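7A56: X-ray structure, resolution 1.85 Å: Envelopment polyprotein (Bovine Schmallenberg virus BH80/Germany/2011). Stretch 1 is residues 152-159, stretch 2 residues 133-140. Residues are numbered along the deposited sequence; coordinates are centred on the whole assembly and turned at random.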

ATOM      1  N   PHE A 152      -8.764 -25.677 -32.535  1.00 29.07           N
ATOM      2  CA  PHE A 152      -9.953 -25.230 -33.232  1.00 26.58           C
ATOM      3  C   PHE A 152     -10.452 -26.394 -34.077  1.00 25.46           C
ATOM      4  O   PHE A 152      -9.673 -27.266 -34.464  1.00 27.63           O
ATOM      5  CB  PHE A 152      -9.701 -24.020 -34.153  1.00 23.88           C
ATOM      6  CG  PHE A 152      -8.461 -24.151 -35.029  1.00 27.51           C
ATOM      7  CD1 PHE A 152      -8.522 -24.821 -36.258  1.00 31.62           C
ATOM      8  CD2 PHE A 152      -7.250 -23.556 -34.626  1.00 31.23           C
ATOM      9  CE1 PHE A 152      -7.408 -24.954 -37.053  1.00 33.60           C
ATOM     10  CE2 PHE A 152      -6.111 -23.669 -35.430  1.00 31.02           C
ATOM     11  CZ  PHE A 152      -6.202 -24.392 -36.660  1.00 32.46           C
ATOM     12  N   SER A 153     -11.754 -26.410 -34.348  1.00 23.85           N
ATOM     13  CA  SER A 153     -12.287 -27.514 -35.175  1.00 23.39           C
ATOM     14  C   SER A 153     -13.666 -27.134 -35.704  1.00 26.08           C
ATOM     15  O   SER A 153     -14.377 -26.304 -35.116  1.00 24.48           O
ATOM     16  CB  SER A 153     -12.377 -28.838 -34.407  1.00 26.70           C
ATOM     17  OG  SER A 153     -13.258 -28.709 -33.287  1.00 29.82           O
ATOM     18  N   LYS A 154     -14.062 -27.807 -36.791  1.00 24.75           N
ATOM     19  CA  LYS A 154     -15.429 -27.730 -37.290  1.00 25.92           C
ATOM     20  C   LYS A 154     -15.871 -29.119 -37.734  1.00 25.76           C
ATOM     21  O   LYS A 154     -15.167 -29.778 -38.516  1.00 25.92           O
ATOM     22  CB  LYS A 154     -15.553 -26.750 -38.461  1.00 28.71           C
ATOM     23  CG  LYS A 154     -15.716 -25.274 -38.009  1.00 33.34           C
ATOM     24  CD  LYS A 154     -15.883 -24.288 -39.163  1.00 38.85           C
ATOM     25  CE  LYS A 154     -16.002 -22.830 -38.636  1.00 44.01           C
ATOM     26  NZ  LYS A 154     -17.349 -22.554 -38.063  1.00 47.59           N
ATOM     27  N   GLU A 155     -17.011 -29.564 -37.184  1.00 24.06           N
ATOM     28  CA  GLU A 155     -17.681 -30.787 -37.589  1.00 24.72           C
ATOM     29  C   GLU A 155     -18.340 -30.561 -38.950  1.00 25.68           C
ATOM     30  O   GLU A 155     -18.504 -29.414 -39.403  1.00 25.45           O
ATOM     31  CB  GLU A 155     -18.793 -31.178 -36.605  1.00 22.88           C
ATOM     32  CG  GLU A 155     -18.418 -31.327 -35.142  1.00 25.67           C
ATOM     33  CD  GLU A 155     -17.650 -32.578 -34.816  1.00 29.72           C
ATOM     34  OE1 GLU A 155     -17.566 -33.477 -35.672  1.00 29.38           O
ATOM     35  OE2 GLU A 155     -17.160 -32.694 -33.645  1.00 31.48           O
ATOM     36  N   ARG A 156     -18.725 -31.661 -39.566  1.00 26.14           N
ATOM     37  CA  ARG A 156     -19.561 -31.646 -40.779  1.00 27.55           C
ATOM     38  C   ARG A 156     -18.858 -30.910 -41.929  1.00 29.47           C
ATOM     39  O   ARG A 156     -19.495 -30.235 -42.738  1.00 29.71           O
ATOM     40  CB  ARG A 156     -20.926 -30.987 -40.484  1.00 26.16           C
ATOM     41  CG  ARG A 156     -21.744 -31.634 -39.351  1.00 29.48           C
ATOM     42  CD  ARG A 156     -22.807 -30.657 -38.786  1.00 28.89           C
ATOM     43  NE  ARG A 156     -22.176 -29.555 -38.004  1.00 29.07           N
ATOM     44  CZ  ARG A 156     -22.162 -28.287 -38.422  1.00 30.71           C
ATOM     45  NH1 ARG A 156     -22.749 -27.966 -39.580  1.00 33.80           N
ATOM     46  NH2 ARG A 156     -21.582 -27.351 -37.706  1.00 31.84           N
ATOM     47  N   SER A 157     -17.531 -31.056 -42.039  1.00 24.84           N
ATOM     48  CA  SER A 157     -16.832 -30.259 -43.040  1.00 22.85           C
ATOM     49  C   SER A 157     -16.874 -30.864 -44.464  1.00 25.61           C
ATOM     50  O   SER A 157     -16.759 -30.105 -45.458  1.00 26.43           O
ATOM     51  CB  SER A 157     -15.394 -30.028 -42.571  1.00 25.22           C
ATOM     52  OG  SER A 157     -14.847 -31.264 -42.129  1.00 26.54           O
ATOM     53  N   SER A 158     -17.116 -32.176 -44.610  1.00 26.11           N
ATOM     54  CA  SER A 158     -17.217 -32.804 -45.924  1.00 27.19           C
ATOM     55  C   SER A 158     -18.611 -32.535 -46.511  1.00 28.34           C
ATOM     56  O   SER A 158     -19.625 -32.822 -45.865  1.00 28.36           O
ATOM     57  CB  SER A 158     -16.988 -34.321 -45.829  1.00 28.10           C
ATOM     58  OG  SER A 158     -15.657 -34.593 -45.399  1.00 28.58           O
ATOM     59  N   ASN A 159     -18.674 -31.943 -47.696  1.00 27.56           N
ATOM     60  CA  ASN A 159     -19.965 -31.772 -48.372  1.00 27.55           C
ATOM     61  C   ASN A 159     -19.705 -31.689 -49.852  1.00 27.96           C
ATOM     62  O   ASN A 159     -18.570 -31.487 -50.285  1.00 26.48           O
ATOM     63  CB  ASN A 159     -20.677 -30.488 -47.933  1.00 28.67           C
ATOM     64  CG  ASN A 159     -21.466 -30.656 -46.674  1.00 40.01           C
ATOM     65  OD1 ASN A 159     -22.502 -31.297 -46.676  1.00 42.36           O
ATOM     66  ND2 ASN A 159     -20.986 -30.035 -45.574  1.00 49.46           N
TER
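Stretch 2 (133-140) EVCTGKCP

Stretch 2 leaves a strand at Glu133-Val134 and continues as loop, running antiparallel to stretch 1: the nearest CA pairs are Ser158 with Cys135 and Glu155 with Cys139, each 6.0 Å apart from CA to CA. Together the two stretches bury 292 Å², both sides summed.

Cys139 contributes most, with 84 Å² covered. Its CA-to-CB bond points toward stretch 1, and chi1 of -70° (m) sets SG 4.0 Å from CB of Ser153 and 3.7 Å from O of Lys154. Glu155 (60 Å²) meets it where the chain of stretch 1 turns a corner. Its CA-to-CB bond points sideways, but chi1 and chi2, both m, fold the carboxylate back so that OE1 accepts a hydrogen bond from N of Cys139 at 2.9 Å; the N-H...O angle of 164° is nearly straight. OE2 lies 3.1 Å from CB of Cys139, and a water 2.7 Å from both OE2 of Glu155 and O of Cys139 donates to each.

Ser158 (41 Å²) secures the other end. With chi1 at -64° (m), its OG donates to O of Cys135 at 2.7 Å while accepting from a second water at 2.8 Å, which also donates to O of Val134 at 3.1 Å. Between these anchors, Thr136 and Gly137 make no contact with stretch 1.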

ATOM      1  N   GLU A 133      -7.449 -32.657 -41.864  1.00 36.98           N
ATOM      2  CA  GLU A 133      -8.867 -32.912 -42.089  1.00 36.41           C
ATOM      3  C   GLU A 133      -9.078 -34.398 -42.277  1.00 37.07           C
ATOM      4  O   GLU A 133      -8.166 -35.106 -42.694  1.00 34.87           O
ATOM      5  CB  GLU A 133      -9.452 -32.133 -43.291  1.00 37.97           C
ATOM      6  CG  GLU A 133      -8.985 -32.493 -44.636  1.00 39.46           C
ATOM      7  CD  GLU A 133      -9.701 -31.656 -45.710  1.00 37.99           C
ATOM      8  OE1 GLU A 133      -9.292 -30.495 -45.901  1.00 35.75           O
ATOM      9  OE2 GLU A 133     -10.676 -32.135 -46.338  1.00 34.34           O
ATOM     10  N   VAL A 134     -10.294 -34.858 -41.962  1.00 36.95           N
ATOM     11  CA  VAL A 134     -10.720 -36.229 -42.196  1.00 38.26           C
ATOM     12  C   VAL A 134     -12.061 -36.229 -42.942  1.00 34.25           C
ATOM     13  O   VAL A 134     -12.947 -35.395 -42.696  1.00 30.34           O
ATOM     14  CB  VAL A 134     -10.796 -37.052 -40.886  1.00 44.41           C
ATOM     15  CG1 VAL A 134      -9.485 -36.949 -40.105  1.00 48.53           C
ATOM     16  CG2 VAL A 134     -11.940 -36.605 -40.027  1.00 44.99           C
ATOM     17  N   CYS A 135     -12.174 -37.175 -43.873  1.00 34.46           N
ATOM     18  CA  CYS A 135     -13.297 -37.254 -44.805  1.00 34.65           C
ATOM     19  C   CYS A 135     -14.586 -37.658 -44.100  1.00 34.28           C
ATOM     20  O   CYS A 135     -15.641 -37.031 -44.306  1.00 29.04           O
ATOM     21  CB  CYS A 135     -12.942 -38.258 -45.897  1.00 35.88           C
ATOM     22  SG  CYS A 135     -14.352 -38.794 -46.941  1.00 37.88           S
ATOM     23  N   THR A 136     -14.493 -38.636 -43.192  1.00 33.78           N
ATOM     24  CA  THR A 136     -15.637 -39.186 -42.487  1.00 35.00           C
ATOM     25  C   THR A 136     -15.380 -39.270 -40.983  1.00 36.23           C
ATOM     26  O   THR A 136     -14.242 -39.192 -40.507  1.00 38.70           O
ATOM     27  CB  THR A 136     -15.992 -40.586 -43.021  1.00 41.80           C
ATOM     28  OG1 THR A 136     -17.281 -40.912 -42.529  1.00 48.65           O
ATOM     29  CG2 THR A 136     -15.009 -41.592 -42.473  1.00 39.14           C
ATOM     30  N   GLY A 137     -16.460 -39.400 -40.220  1.00 33.60           N
ATOM     31  CA  GLY A 137     -16.351 -39.452 -38.777  1.00 35.91           C
ATOM     32  C   GLY A 137     -16.455 -38.080 -38.159  1.00 36.12           C
ATOM     33  O   GLY A 137     -16.475 -37.048 -38.835  1.00 33.41           O
ATOM     34  N   LYS A 138     -16.513 -38.065 -36.831  1.00 37.42           N
ATOM     35  CA  LYS A 138     -16.612 -36.812 -36.114  1.00 36.07           C
ATOM     36  C   LYS A 138     -15.222 -36.360 -35.659  1.00 35.97           C
ATOM     37  O   LYS A 138     -14.231 -37.088 -35.777  1.00 35.44           O
ATOM     38  CB  LYS A 138     -17.573 -36.952 -34.927  1.00 41.65           C
ATOM     39  CG  LYS A 138     -17.009 -37.784 -33.828  1.00 47.36           C
ATOM     40  CD  LYS A 138     -18.040 -38.704 -33.202  1.00 56.08           C
ATOM     41  CE  LYS A 138     -19.159 -37.952 -32.546  1.00 62.48           C
ATOM     42  NZ  LYS A 138     -18.796 -37.447 -31.173  1.00 71.03           N
ATOM     43  N   CYS A 139     -15.159 -35.113 -35.213  1.00 31.98           N
ATOM     44  CA  CYS A 139     -13.890 -34.537 -34.759  1.00 31.08           C
ATOM     45  C   CYS A 139     -13.330 -35.400 -33.628  1.00 35.45           C
ATOM     46  O   CYS A 139     -14.098 -35.894 -32.800  1.00 34.78           O
ATOM     47  CB  CYS A 139     -14.119 -33.113 -34.295  1.00 34.50           C
ATOM     48  SG  CYS A 139     -14.508 -31.946 -35.614  1.00 32.21           S
ATOM     49  N   PRO A 140     -12.016 -35.645 -33.593  1.00 38.45           N
ATOM     50  CA  PRO A 140     -11.433 -36.434 -32.488  1.00 40.72           C
ATOM     51  C   PRO A 140     -11.552 -35.697 -31.151  1.00 39.47           C
ATOM     52  O   PRO A 140     -11.689 -34.474 -31.112  1.00 38.73           O
ATOM     53  CB  PRO A 140      -9.966 -36.594 -32.906  1.00 40.32           C
ATOM     54  CG  PRO A 140      -9.680 -35.331 -33.734  1.00 38.64           C
ATOM     55  CD  PRO A 140     -10.987 -35.185 -34.545  1.00 37.83           C
TER
HETATM   56  O   HOH W   1     -13.852 -32.855 -44.158  1.00 27.20           O
HETATM   57  O   HOH W   2     -16.418 -34.796 -32.135  1.00 28.72           O